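Local coordinates for DNA polymerase III, gamma subunit-related protein (Thermotoga maritima, PDB 2GNO) that probably binds DNA and is related to subunits of bacterial DNA polymerase III in its P-loop NTPase-like and AAA+ lid regions, at residues 74-78 with 110-115. Where two conformers were deposited one is given. Residue numbers count along the deposited sequence, not the author numbering.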
loop_
_atom_site.group_PDB
_atom_site.type_symbol
_atom_site.label_atom_id
_atom_site.label_comp_id
_atom_site.label_asym_id
_atom_site.label_seq_id
_atom_site.Cartn_x
_atom_site.Cartn_y
_atom_site.Cartn_z
ATOM N N LEU A 74 25.636 -3.955 1.845
ATOM C CA LEU A 74 26.394 -2.791 1.366
ATOM C C LEU A 74 27.931 -2.933 1.417
ATOM O O LEU A 74 28.619 -2.171 0.751
ATOM C CB LEU A 74 25.985 -1.509 2.091
ATOM C CG LEU A 74 24.593 -0.951 1.854
ATOM C CD1 LEU A 74 24.366 0.229 2.792
ATOM C CD2 LEU A 74 24.391 -0.559 0.400
ATOM N N ASN A 75 28.472 -3.883 2.177
ATOM C CA ASN A 75 29.941 -4.062 2.235
ATOM C C ASN A 75 30.644 -4.627 0.983
ATOM O O ASN A 75 31.881 -4.579 0.923
ATOM C CB ASN A 75 30.365 -4.847 3.496
ATOM C CG ASN A 75 30.166 -4.055 4.775
ATOM O OD1 ASN A 75 30.132 -2.817 4.767
ATOM N ND2 ASN A 75 30.063 -4.767 5.897
ATOM N N TYR A 76 29.864 -5.140 0.024
ATOM C CA TYR A 76 30.355 -5.707 -1.230
ATOM C C TYR A 76 29.956 -4.845 -2.424
ATOM O O TYR A 76 28.945 -4.146 -2.377
ATOM C CB TYR A 76 29.754 -7.103 -1.435
ATOM C CG TYR A 76 30.122 -8.104 -0.360
ATOM C CD1 TYR A 76 29.344 -8.244 0.784
ATOM C CD2 TYR A 76 31.244 -8.916 -0.496
ATOM C CE1 TYR A 76 29.680 -9.165 1.774
ATOM C CE2 TYR A 76 31.591 -9.839 0.484
ATOM C CZ TYR A 76 30.806 -9.963 1.615
ATOM O OH TYR A 76 31.151 -10.878 2.581
ATOM N N SER A 77 30.760 -4.895 -3.487
ATOM C CA SER A 77 30.469 -4.154 -4.706
ATOM C C SER A 77 29.362 -4.786 -5.550
ATOM O O SER A 77 29.067 -5.977 -5.401
ATOM C CB SER A 77 31.724 -4.096 -5.591
ATOM O OG SER A 77 32.779 -3.424 -4.942
ATOM N N PRO A 78 28.711 -3.979 -6.405
ATOM C CA PRO A 78 27.715 -4.541 -7.312
ATOM C C PRO A 78 28.397 -5.382 -8.395
ATOM O O PRO A 78 29.557 -5.102 -8.740
ATOM C CB PRO A 78 27.104 -3.301 -7.947
ATOM C CG PRO A 78 28.179 -2.283 -7.868
ATOM C CD PRO A 78 28.788 -2.508 -6.547
ATOM N N PRO A 110 28.779 3.619 1.304
ATOM C CA PRO A 110 29.884 3.353 0.402
ATOM C C PRO A 110 29.735 4.163 -0.891
ATOM O O PRO A 110 28.608 4.417 -1.314
ATOM C CB PRO A 110 29.740 1.853 0.119
ATOM C CG PRO A 110 29.096 1.315 1.346
ATOM C CD PRO A 110 28.168 2.375 1.811
ATOM N N GLU A 111 30.851 4.615 -1.462
ATOM C CA GLU A 111 30.868 5.402 -2.720
ATOM C C GLU A 111 29.951 4.842 -3.820
ATOM O O GLU A 111 29.298 5.597 -4.531
ATOM C CB GLU A 111 32.302 5.635 -3.267
ATOM C CG GLU A 111 33.194 4.392 -3.609
ATOM C CD GLU A 111 33.785 3.631 -2.400
ATOM O OE1 GLU A 111 33.612 4.072 -1.241
ATOM O OE2 GLU A 111 34.439 2.587 -2.623
ATOM N N TYR A 112 29.894 3.516 -3.900
ATOM C CA TYR A 112 29.077 2.785 -4.864
ATOM C C TYR A 112 27.625 2.508 -4.390
ATOM O O TYR A 112 26.895 1.861 -5.107
ATOM C CB TYR A 112 29.772 1.446 -5.236
ATOM C CG TYR A 112 30.072 0.547 -4.036
ATOM C CD1 TYR A 112 29.062 -0.203 -3.410
ATOM C CD2 TYR A 112 31.369 0.444 -3.532
ATOM C CE1 TYR A 112 29.342 -1.007 -2.304
ATOM C CE2 TYR A 112 31.653 -0.357 -2.444
ATOM C CZ TYR A 112 30.638 -1.080 -1.834
ATOM O OH TYR A 112 30.940 -1.872 -0.749
ATOM N N ALA A 113 27.205 3.008 -3.225
ATOM C CA ALA A 113 25.862 2.752 -2.693
ATOM C C ALA A 113 24.790 3.844 -2.841
ATOM O O ALA A 113 25.057 5.030 -2.756
ATOM C CB ALA A 113 25.976 2.401 -1.229
ATOM N N VAL A 114 23.561 3.412 -3.045
ATOM C CA VAL A 114 22.412 4.311 -3.118
ATOM C C VAL A 114 21.404 3.691 -2.174
ATOM O O VAL A 114 21.009 2.558 -2.384
ATOM C CB VAL A 114 21.818 4.415 -4.507
ATOM C CG1 VAL A 114 20.597 5.356 -4.488
ATOM C CG2 VAL A 114 22.875 4.900 -5.493
ATOM N N ILE A 115 21.024 4.401 -1.117
ATOM C CA ILE A 115 20.038 3.886 -0.176
ATOM C C ILE A 115 18.771 4.651 -0.493
ATOM O O ILE A 115 18.786 5.890 -0.491
ATOM C CB ILE A 115 20.449 4.058 1.290
ATOM C CG1 ILE A 115 21.796 3.354 1.550
ATOM C CG2 ILE A 115 19.339 3.506 2.186
ATOM C CD1 ILE A 115 22.356 3.557 2.978
#
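Leu74 makes the most varied contacts of residues 74-78. Its side chain reaches along residues 110-115 and meets them through both branches: CD2 lies 3.7 Å from CB of Ala113, and CD1 lies 3.9 Å from CD1 of Ile115, whose CA-to-CB bond points sideways but whose side-chain end comes nearer the leucine. Nearer the backbone, CB of Leu74 lies 4.3 Å from CG of Pro110. The backbone contributes as well, since Leu74 O accepts a 2.8 Å hydrogen bond from Tyr112 OH, approached near the plane of the tyrosine ring. The CA-to-CB bonds of Asn75 and Tyr76 point away, so here the chain meets the ring through its backbone; Tyr76 O comes within 3.2 Å of Tyr112 CE1. At Ser77 the chain passes over one face of that ring, CA standing 4.3 Å from the centroid and 16° off the normal in a CH-pi contact. Pro78 then places CD 3.9 Å from Tyr112 CD1. The five residues thus curve around a single aromatic side chain, which is presented by a type I turn from Pro110 to Ala113, closed by a 2.8 Å hydrogen bond from Ala113 N to Pro110 O. In the P-loop NTPase-like parallel sheet, the contact joins the loop following helix 64-74 to the entry of strand 113-119. That strand runs between strands 84-88 and 19-24, with Val114 hydrogen-bonded through its backbone to Lys84 and Val86, and Ala113 and Ile115 to Ile19. Leu74 also touches Val86, while Lys84 NZ hydrogen-bonds Tyr76 O, tying the loop to the neighbouring strand 84-88.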